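Local coordinates for protein nucleoside kinase (Methanococcus jannaschii, PDB 2C4E) that transfers the terminal phosphate of ATP to nucleosides, most readily inosine, guanosine and cytidine, using magnesium or manganese, to give nucleoside monophosphates, at residues Phe182-Lys187 with Ala210-Lys215; Gly12-Asp17 with Leu61-Gly66; Gly267-Ala272 with Lys292-Leu297. All coordinates share one frame; numbering follows the deposited sequence.

Contact 1 (Phe182-Lys187 with Ala210-Lys215)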
loop_
_atom_site.group_PDB
_atom_site.type_symbol
_atom_site.label_atom_id
_atom_site.label_comp_id
_atom_site.label_asym_id
_atom_site.label_seq_id
_atom_site.Cartn_x
_atom_site.Cartn_y
_atom_site.Cartn_z
ATOM N N PHE A 182 -4.654 -33.558 -9.564
ATOM C CA PHE A 182 -3.349 -32.988 -9.901
ATOM C C PHE A 182 -2.930 -32.100 -8.757
ATOM O O PHE A 182 -3.615 -31.123 -8.455
ATOM C CB PHE A 182 -3.375 -32.087 -11.141
ATOM C CG PHE A 182 -4.017 -32.687 -12.365
ATOM C CD1 PHE A 182 -5.358 -32.445 -12.633
ATOM C CD2 PHE A 182 -3.287 -33.427 -13.265
ATOM C CE1 PHE A 182 -5.957 -32.963 -13.772
ATOM C CE2 PHE A 182 -3.883 -33.945 -14.431
ATOM C CZ PHE A 182 -5.210 -33.714 -14.669
ATOM N N LEU A 183 -1.817 -32.439 -8.116
ATOM C CA LEU A 183 -1.268 -31.675 -7.015
ATOM C C LEU A 183 0.022 -31.013 -7.473
ATOM O O LEU A 183 0.979 -31.692 -7.864
ATOM C CB LEU A 183 -1.011 -32.594 -5.831
ATOM C CG LEU A 183 -0.359 -31.991 -4.586
ATOM C CD1 LEU A 183 -1.302 -30.920 -4.014
ATOM C CD2 LEU A 183 -0.108 -33.104 -3.599
ATOM N N PHE A 184 0.022 -29.692 -7.448
ATOM C CA PHE A 184 1.182 -28.892 -7.788
ATOM C C PHE A 184 1.786 -28.296 -6.518
ATOM O O PHE A 184 1.068 -27.756 -5.683
ATOM C CB PHE A 184 0.784 -27.723 -8.694
ATOM C CG PHE A 184 0.281 -28.107 -10.063
ATOM C CD1 PHE A 184 -1.088 -28.334 -10.286
ATOM C CD2 PHE A 184 1.135 -28.157 -11.149
ATOM C CE1 PHE A 184 -1.562 -28.649 -11.558
ATOM C CE2 PHE A 184 0.662 -28.471 -12.406
ATOM C CZ PHE A 184 -0.679 -28.713 -12.614
ATOM N N MET A 185 3.102 -28.364 -6.388
ATOM C CA MET A 185 3.804 -27.662 -5.328
ATOM C C MET A 185 5.182 -27.275 -5.814
ATOM O O MET A 185 5.822 -28.012 -6.543
ATOM C CB MET A 185 3.938 -28.532 -4.073
ATOM C CG MET A 185 2.670 -28.638 -3.232
ATOM S SD MET A 185 3.016 -29.504 -1.659
ATOM C CE MET A 185 2.865 -31.156 -2.201
ATOM N N ASN A 186 5.643 -26.111 -5.397
ATOM C CA ASN A 186 7.039 -25.769 -5.557
ATOM C C ASN A 186 7.868 -26.623 -4.599
ATOM O O ASN A 186 7.339 -27.140 -3.623
ATOM C CB ASN A 186 7.254 -24.286 -5.287
ATOM C CG ASN A 186 6.701 -23.431 -6.398
ATOM O OD1 ASN A 186 6.978 -23.681 -7.570
ATOM N ND2 ASN A 186 5.899 -22.433 -6.045
ATOM N N LYS A 187 9.158 -26.762 -4.882
ATOM C CA LYS A 187 10.004 -27.699 -4.133
ATOM C C LYS A 187 10.062 -27.431 -2.630
ATOM O O LYS A 187 10.037 -28.369 -1.843
ATOM C CB LYS A 187 11.421 -27.743 -4.703
ATOM C CG LYS A 187 12.316 -28.805 -4.041
ATOM C CD LYS A 187 13.597 -29.042 -4.833
ATOM C CE LYS A 187 14.203 -30.409 -4.540
ATOM N NZ LYS A 187 15.226 -30.787 -5.553
ATOM N N ALA A 210 -1.420 -37.286 -10.226
ATOM C CA ALA A 210 -0.163 -36.683 -10.634
ATOM C C ALA A 210 0.264 -35.674 -9.601
ATOM O O ALA A 210 -0.534 -34.838 -9.153
ATOM C CB ALA A 210 -0.279 -36.014 -11.989
ATOM N N LEU A 211 1.532 -35.782 -9.207
ATOM C CA LEU A 211 2.173 -34.833 -8.338
ATOM C C LEU A 211 3.204 -34.114 -9.191
ATOM O O LEU A 211 4.068 -34.753 -9.777
ATOM C CB LEU A 211 2.895 -35.584 -7.206
ATOM C CG LEU A 211 3.960 -34.810 -6.439
ATOM C CD1 LEU A 211 3.314 -33.654 -5.705
ATOM C CD2 LEU A 211 4.698 -35.743 -5.474
ATOM N N ILE A 212 3.107 -32.798 -9.255
ATOM C CA ILE A 212 3.964 -31.985 -10.079
ATOM C C ILE A 212 4.737 -31.058 -9.159
ATOM O O ILE A 212 4.166 -30.190 -8.485
ATOM C CB ILE A 212 3.157 -31.170 -11.097
ATOM C CG1 ILE A 212 2.277 -32.099 -11.962
ATOM C CG2 ILE A 212 4.132 -30.344 -11.946
ATOM C CD1 ILE A 212 0.837 -32.227 -11.478
ATOM N N VAL A 213 6.034 -31.287 -9.089
ATOM C CA VAL A 213 6.915 -30.475 -8.277
ATOM C C VAL A 213 7.696 -29.550 -9.193
ATOM O O VAL A 213 8.473 -29.995 -10.038
ATOM C CB VAL A 213 7.874 -31.340 -7.430
ATOM C CG1 VAL A 213 8.808 -30.458 -6.616
ATOM C CG2 VAL A 213 7.091 -32.296 -6.531
ATOM N N THR A 214 7.466 -28.262 -9.025
ATOM C CA THR A 214 8.116 -27.261 -9.835
ATOM C C THR A 214 9.316 -26.700 -9.093
ATOM O O THR A 214 9.271 -26.472 -7.879
ATOM C CB THR A 214 7.099 -26.159 -10.194
ATOM O OG1 THR A 214 6.446 -25.711 -8.996
ATOM C CG2 THR A 214 5.970 -26.723 -11.009
ATOM N N LYS A 215 10.398 -26.507 -9.842
ATOM C CA LYS A 215 11.680 -26.066 -9.312
ATOM C C LYS A 215 12.188 -24.827 -10.068
ATOM O O LYS A 215 13.373 -24.543 -10.066
ATOM C CB LYS A 215 12.698 -27.209 -9.408
ATOM C CG LYS A 215 12.189 -28.566 -8.930
ATOM C CD LYS A 215 13.200 -29.668 -9.202
ATOM C CE LYS A 215 12.692 -31.022 -8.733
ATOM N NZ LYS A 215 13.508 -32.141 -9.278
#
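Chi1 of 51° puts Thr-214 OG1 between its own backbone N and carbonyl carbon, facing Asn-186, whose CG lies beside its backbone N and anti to its carbonyl carbon (chi1 -72°). The threonine hydroxyl donates to OD1 of Asn-186 over a short 2.5 Å from Thr-214 OG1, approaching from above the plane of the amide, 43° out of it. OG1 is also hydrogen-bonded to NH2 of Arg-250, the likely transition-state stabiliser, and Asn-186, Thr-214 and Lys-215 all belong to the ATP site. Two strands, 182-186 and 210-214, thus deliver polar groups to the active site from their C-terminal ends, as parallel strands do in the Rossmann-like alpha/beta core of the ribokinase fold. They are neighbours in the main sheet, linked through helices 187-197 and 201-205, and run parallel at 4.7 Å between axes. Four backbone bonds lace them in the staggered pattern of a parallel pair, beginning with Leu-183 N to Ala-210 O at 2.9 Å and Ile-212 N to Leu-183 O; at the C-terminal end Lys-187 N adds a weak one to Thr-214 O. On the sheet face of Thr-214, Ile-212 lies alongside Phe-184 and sends CD1 over one face of the ring, 4.0 Å from its centroid, a CH-pi contact offset toward the rim. Ile-212 CB presses against Phe-184 CD2 at 3.6 Å, and Phe-253 meets the same ring edge-to-face. The other sheet face has Leu-183 and Leu-211 side by side, CD2 of the first 4.1 Å from CD1 of the second, with helix 187-197 packed against Leu-211 and Met-185. Beyond the strands the extended chains of Lys-187 and Lys-215 bring their NZ atoms to 4.3 Å, a pair of like charges.

Contact 2 (Gly12-Asp17 with Leu61-Gly66)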
loop_
_atom_site.group_PDB
_atom_site.type_symbol
_atom_site.label_atom_id
_atom_site.label_comp_id
_atom_site.label_asym_id
_atom_site.label_seq_id
_atom_site.Cartn_x
_atom_site.Cartn_y
_atom_site.Cartn_z
ATOM N N GLY A 12 -10.263 -18.962 -6.445
ATOM C CA GLY A 12 -9.321 -18.311 -5.563
ATOM C C GLY A 12 -9.195 -16.833 -5.867
ATOM O O GLY A 12 -10.086 -16.212 -6.444
ATOM N N HIS A 13 -8.057 -16.283 -5.499
ATOM C CA HIS A 13 -7.864 -14.842 -5.552
ATOM C C HIS A 13 -7.892 -14.250 -6.950
ATOM O O HIS A 13 -7.206 -14.718 -7.854
ATOM C CB HIS A 13 -6.542 -14.484 -4.896
ATOM C CG HIS A 13 -6.545 -14.664 -3.414
ATOM N ND1 HIS A 13 -7.595 -14.257 -2.617
ATOM C CD2 HIS A 13 -5.615 -15.181 -2.579
ATOM C CE1 HIS A 13 -7.316 -14.535 -1.354
ATOM N NE2 HIS A 13 -6.123 -15.099 -1.306
ATOM N N THR A 14 -8.693 -13.196 -7.071
ATOM C CA THR A 14 -8.552 -12.174 -8.075
ATOM C C THR A 14 -8.134 -10.896 -7.341
ATOM O O THR A 14 -8.828 -10.446 -6.439
ATOM C CB THR A 14 -9.889 -11.996 -8.804
ATOM O OG1 THR A 14 -10.161 -13.166 -9.590
ATOM C CG2 THR A 14 -9.810 -10.861 -9.796
ATOM N N ALA A 15 -6.981 -10.340 -7.705
ATOM C CA ALA A 15 -6.382 -9.241 -6.944
ATOM C C ALA A 15 -5.693 -8.213 -7.820
ATOM O O ALA A 15 -5.331 -8.504 -8.949
ATOM C CB ALA A 15 -5.380 -9.786 -5.941
ATOM N N LEU A 16 -5.507 -7.013 -7.278
ATOM C CA LEU A 16 -4.707 -5.977 -7.924
ATOM C C LEU A 16 -3.350 -5.921 -7.235
ATOM O O LEU A 16 -3.293 -5.763 -6.023
ATOM C CB LEU A 16 -5.410 -4.628 -7.806
ATOM C CG LEU A 16 -6.786 -4.608 -8.477
ATOM C CD1 LEU A 16 -7.662 -3.515 -7.878
ATOM C CD2 LEU A 16 -6.611 -4.434 -9.979
ATOM N N ASP A 17 -2.273 -6.062 -8.010
ATOM C CA ASP A 17 -0.902 -6.075 -7.509
ATOM C C ASP A 17 -0.237 -4.711 -7.758
ATOM O O ASP A 17 -0.301 -4.173 -8.858
ATOM C CB ASP A 17 -0.071 -7.146 -8.225
ATOM C CG ASP A 17 -0.584 -8.569 -8.010
ATOM O OD1 ASP A 17 -1.345 -8.826 -7.054
ATOM O OD2 ASP A 17 -0.234 -9.505 -8.758
ATOM N N LEU A 61 -14.085 -18.083 -13.705
ATOM C CA LEU A 61 -13.445 -17.637 -12.490
ATOM C C LEU A 61 -14.434 -17.567 -11.345
ATOM O O LEU A 61 -15.565 -17.071 -11.517
ATOM C CB LEU A 61 -12.834 -16.266 -12.770
ATOM C CG LEU A 61 -11.838 -15.606 -11.815
ATOM C CD1 LEU A 61 -10.595 -16.421 -11.614
ATOM C CD2 LEU A 61 -11.482 -14.248 -12.400
ATOM N N LEU A 62 -14.033 -18.079 -10.185
ATOM C CA LEU A 62 -14.812 -17.961 -8.959
ATOM C C LEU A 62 -13.915 -17.277 -7.932
ATOM O O LEU A 62 -12.952 -17.875 -7.455
ATOM C CB LEU A 62 -15.272 -19.329 -8.445
ATOM C CG LEU A 62 -16.388 -19.282 -7.392
ATOM C CD1 LEU A 62 -16.946 -20.678 -7.202
ATOM C CD2 LEU A 62 -15.904 -18.715 -6.058
ATOM N N SER A 63 -14.233 -16.017 -7.631
ATOM C CA SER A 63 -13.505 -15.206 -6.665
ATOM C C SER A 63 -14.464 -14.271 -5.947
ATOM O O SER A 63 -15.550 -13.989 -6.449
ATOM C CB SER A 63 -12.455 -14.323 -7.356
ATOM O OG SER A 63 -11.619 -15.056 -8.224
ATOM N N CYS A 64 -14.048 -13.790 -4.782
ATOM C CA CYS A 64 -14.705 -12.666 -4.119
ATOM C C CYS A 64 -13.989 -11.353 -4.460
ATOM O O CYS A 64 -12.802 -11.181 -4.164
ATOM C CB CYS A 64 -14.699 -12.855 -2.601
ATOM S SG CYS A 64 -15.718 -14.221 -2.011
ATOM N N VAL A 65 -14.720 -10.438 -5.090
ATOM C CA VAL A 65 -14.209 -9.112 -5.443
ATOM C C VAL A 65 -14.992 -8.035 -4.688
ATOM O O VAL A 65 -15.990 -8.329 -4.043
ATOM C CB VAL A 65 -14.228 -8.885 -6.983
ATOM C CG1 VAL A 65 -13.413 -9.971 -7.682
ATOM C CG2 VAL A 65 -15.657 -8.861 -7.538
ATOM N N GLY A 66 -14.516 -6.799 -4.746
ATOM C CA GLY A 66 -15.062 -5.718 -3.932
ATOM C C GLY A 66 -15.859 -4.696 -4.717
ATOM O O GLY A 66 -16.060 -4.837 -5.921
HETATM O O HOH W 1 -10.564 -12.057 -5.180
#
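Ser-63 ties the two segments together through its hydroxyl, which donates a hydrogen bond to Gly-12 O at 2.6 Å from Ser-63 OG and accepts one from Thr-14 OG1, 2.8 Å from the same OG. The bond to Gly-12 runs almost straight off the end of the carbonyl, at a C=O...OG angle of 165°. One serine therefore links a backbone acceptor and a side-chain donor two residues apart, and Thr-14 can present its hydroxyl because OG1 sits beside its own backbone N, anti to the carbonyl carbon (chi1 -69°). A backbone bond from Gly-12 N to Leu-62 O, 3.1 Å long, continues the pairing of strands 7-11 and 58-62 just past the end of the former. The phi of 137° at Gly-12 suits glycine: a CB there would be jammed against the preceding carbonyl oxygen. Further along, a water accepts a hydrogen bond from Thr-14 N, 2.9 Å from the water oxygen, and donates one to Cys-64 O, bridging the two segments where they diverge. Around this polar centre the packing is modest. Leu-61 crosses Thr-14 and brings CD2 to 3.3 Å from OG1, and Val-65 CG1 lies 4.2 Å from Thr-14 CB. Residues 12-14 carry the chain from the main sheet into strand 15-21 of the smaller sheet, where Asp-17 binds substrate, while 61-66 leaves edge strand 58-62 for strand 64-65. Helix 44-54 lies against Thr-14 and Leu-61, and helix 73-80 reaches both residues through Tyr-74 and Leu-78.

Contact 3 (Gly267-Ala272 with Lys292-Leu297)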
loop_
_atom_site.group_PDB
_atom_site.type_symbol
_atom_site.label_atom_id
_atom_site.label_comp_id
_atom_site.label_asym_id
_atom_site.label_seq_id
_atom_site.Cartn_x
_atom_site.Cartn_y
_atom_site.Cartn_z
ATOM N N GLY A 267 3.619 -30.881 -19.214
ATOM C CA GLY A 267 4.728 -30.286 -18.497
ATOM C C GLY A 267 5.532 -29.335 -19.361
ATOM O O GLY A 267 5.897 -28.253 -18.914
ATOM N N LEU A 268 5.797 -29.750 -20.599
ATOM C CA LEU A 268 6.583 -28.951 -21.539
ATOM C C LEU A 268 5.858 -27.671 -21.925
ATOM O O LEU A 268 6.465 -26.616 -21.999
ATOM C CB LEU A 268 6.916 -29.766 -22.794
ATOM C CG LEU A 268 7.878 -30.946 -22.609
ATOM C CD1 LEU A 268 7.806 -31.878 -23.836
ATOM C CD2 LEU A 268 9.298 -30.473 -22.386
ATOM N N ILE A 269 4.546 -27.759 -22.124
ATOM C CA ILE A 269 3.752 -26.573 -22.389
ATOM C C ILE A 269 3.751 -25.650 -21.176
ATOM O O ILE A 269 3.856 -24.440 -21.337
ATOM C CB ILE A 269 2.315 -26.959 -22.811
ATOM C CG1 ILE A 269 2.335 -27.653 -24.179
ATOM C CG2 ILE A 269 1.395 -25.749 -22.778
ATOM C CD1 ILE A 269 2.563 -26.735 -25.378
ATOM N N GLY A 270 3.615 -26.204 -19.969
ATOM C CA GLY A 270 3.695 -25.392 -18.767
ATOM C C GLY A 270 5.010 -24.619 -18.703
ATOM O O GLY A 270 5.035 -23.401 -18.474
ATOM N N ALA A 271 6.099 -25.338 -18.946
ATOM C CA ALA A 271 7.444 -24.756 -18.944
ATOM C C ALA A 271 7.570 -23.660 -19.997
ATOM O O ALA A 271 8.081 -22.579 -19.716
ATOM C CB ALA A 271 8.473 -25.827 -19.188
ATOM N N ALA A 272 7.092 -23.933 -21.204
ATOM C CA ALA A 272 7.180 -22.958 -22.291
ATOM C C ALA A 272 6.336 -21.726 -21.977
ATOM O O ALA A 272 6.756 -20.593 -22.217
ATOM C CB ALA A 272 6.752 -23.581 -23.585
ATOM N N LYS A 292 2.180 -19.628 -30.123
ATOM C CA LYS A 292 3.462 -19.052 -29.719
ATOM C C LYS A 292 4.209 -19.965 -28.745
ATOM O O LYS A 292 5.442 -20.056 -28.790
ATOM C CB LYS A 292 3.288 -17.653 -29.101
ATOM C CG LYS A 292 2.920 -16.570 -30.105
ATOM C CD LYS A 292 4.134 -16.038 -30.856
ATOM C CE LYS A 292 3.723 -15.102 -31.987
ATOM N NZ LYS A 292 4.850 -14.800 -32.913
ATOM N N VAL A 293 3.468 -20.636 -27.866
ATOM C CA VAL A 293 4.069 -21.564 -26.923
ATOM C C VAL A 293 4.597 -22.792 -27.655
ATOM O O VAL A 293 5.710 -23.254 -27.384
ATOM C CB VAL A 293 3.060 -21.980 -25.840
ATOM C CG1 VAL A 293 3.525 -23.209 -25.092
ATOM C CG2 VAL A 293 2.834 -20.828 -24.882
ATOM N N VAL A 294 3.809 -23.316 -28.587
ATOM C CA VAL A 294 4.249 -24.475 -29.363
ATOM C C VAL A 294 5.520 -24.123 -30.139
ATOM O O VAL A 294 6.461 -24.917 -30.188
ATOM C CB VAL A 294 3.120 -25.000 -30.293
ATOM C CG1 VAL A 294 3.637 -26.096 -31.216
ATOM C CG2 VAL A 294 1.957 -25.527 -29.447
ATOM N N GLU A 295 5.562 -22.922 -30.706
ATOM C CA GLU A 295 6.714 -22.465 -31.484
ATOM C C GLU A 295 7.985 -22.398 -30.645
ATOM O O GLU A 295 9.074 -22.726 -31.117
ATOM C CB GLU A 295 6.419 -21.091 -32.093
ATOM C CG GLU A 295 7.428 -20.595 -33.113
ATOM C CD GLU A 295 7.110 -19.191 -33.606
ATOM O OE1 GLU A 295 6.491 -18.415 -32.846
ATOM O OE2 GLU A 295 7.474 -18.862 -34.754
ATOM N N ARG A 296 7.852 -21.980 -29.391
ATOM C CA ARG A 296 9.020 -21.822 -28.535
ATOM C C ARG A 296 9.604 -23.169 -28.127
ATOM O O ARG A 296 10.822 -23.314 -28.084
ATOM C CB ARG A 296 8.701 -20.987 -27.303
ATOM C CG ARG A 296 9.927 -20.655 -26.510
ATOM C CD ARG A 296 9.720 -19.589 -25.492
ATOM N NE ARG A 296 9.856 -18.250 -26.052
ATOM C CZ ARG A 296 9.846 -17.145 -25.313
ATOM N NH1 ARG A 296 9.712 -17.235 -24.000
ATOM N NH2 ARG A 296 9.987 -15.952 -25.883
ATOM N N LEU A 297 8.741 -24.146 -27.851
ATOM C CA LEU A 297 9.170 -25.523 -27.596
ATOM C C LEU A 297 9.841 -26.164 -28.802
ATOM O O LEU A 297 10.651 -27.070 -28.648
ATOM C CB LEU A 297 7.980 -26.407 -27.207
ATOM C CG LEU A 297 7.455 -26.362 -25.779
ATOM C CD1 LEU A 297 6.253 -27.289 -25.658
ATOM C CD2 LEU A 297 8.540 -26.742 -24.780
#
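Ala-272 sits at the tight part of this helix crossing, its CB 3.6 Å from Val-293 CG1 and equally 3.6 Å from Leu-297 CG. The small methyl fits between two residues one helical turn apart on 292-297 and lets the backbones come close, the CA atoms of Ala-272 and Val-293 being 5.8 Å apart. Ile-269 completes the dense side: its CD1 touches Val-293 CG1 at 3.7 Å and Leu-297 CD1 at the same separation, meeting the leucine side chain at about a right angle. Val-293 turns CG1 anti to its backbone N (chi1 164°), and this one branch faces both Ile-269 and Ala-272. Leu-297 spreads over the neighbouring helix, resting both methyls near Leu-268 O, with CD2 3.5 Å from that oxygen, and bringing CD1 to Leu-268 CB. An alanine in place of Leu-297 would probably open a gap beside Ala-272 CB and Leu-268 and cost Ile-269 CD1 one of its partners on the crossing helix. The side chains meet through apolar groups alone. The packing slackens at the outer margin, where Val-294 touches only Ile-269, with CG2 4.3 Å from CD1, and Leu-268 and Leu-297 are themselves partly exposed. Lys-292 and Glu-295 lie on the solvent side, joined by a long salt bridge and making no contact with 267-272. Arg-296 instead reaches past the crossing to Glu-279, with which it forms a salt bridge, and to the ring of Phe-276 in a cation-pi contact. The axes of the two short segments pass 9.2 Å apart at 100°, so the C-terminal helix 290-299 lies across helix 263-277. Strand 228-231, at the edge of the main sheet, meets the latter helix through Ile-231, while the loop residue Ile-234 touches both Ala-271 and Leu-297.

In the fold
Along the chain the three follow in series, contact 2 first, then contact 1, then contact 3. Contacts 1 and 2 both reach the eight-stranded main sheet, at strands 182-186 and 210-214 for one and edge strand 58-62 for the other; their centres lie 23 Å apart, on opposite sides of the chain's centre. Contact 2 leads from that sheet to the smaller four-stranded one and the substrate residue Asp-17, whereas contact 1 supplies ATP-binding residues, so these substrate and ATP residues come from different parts of one framework. Contact 3 joins two C-terminal helices, its centre 18 Å from that of contact 1 and 27 Å from that of contact 2.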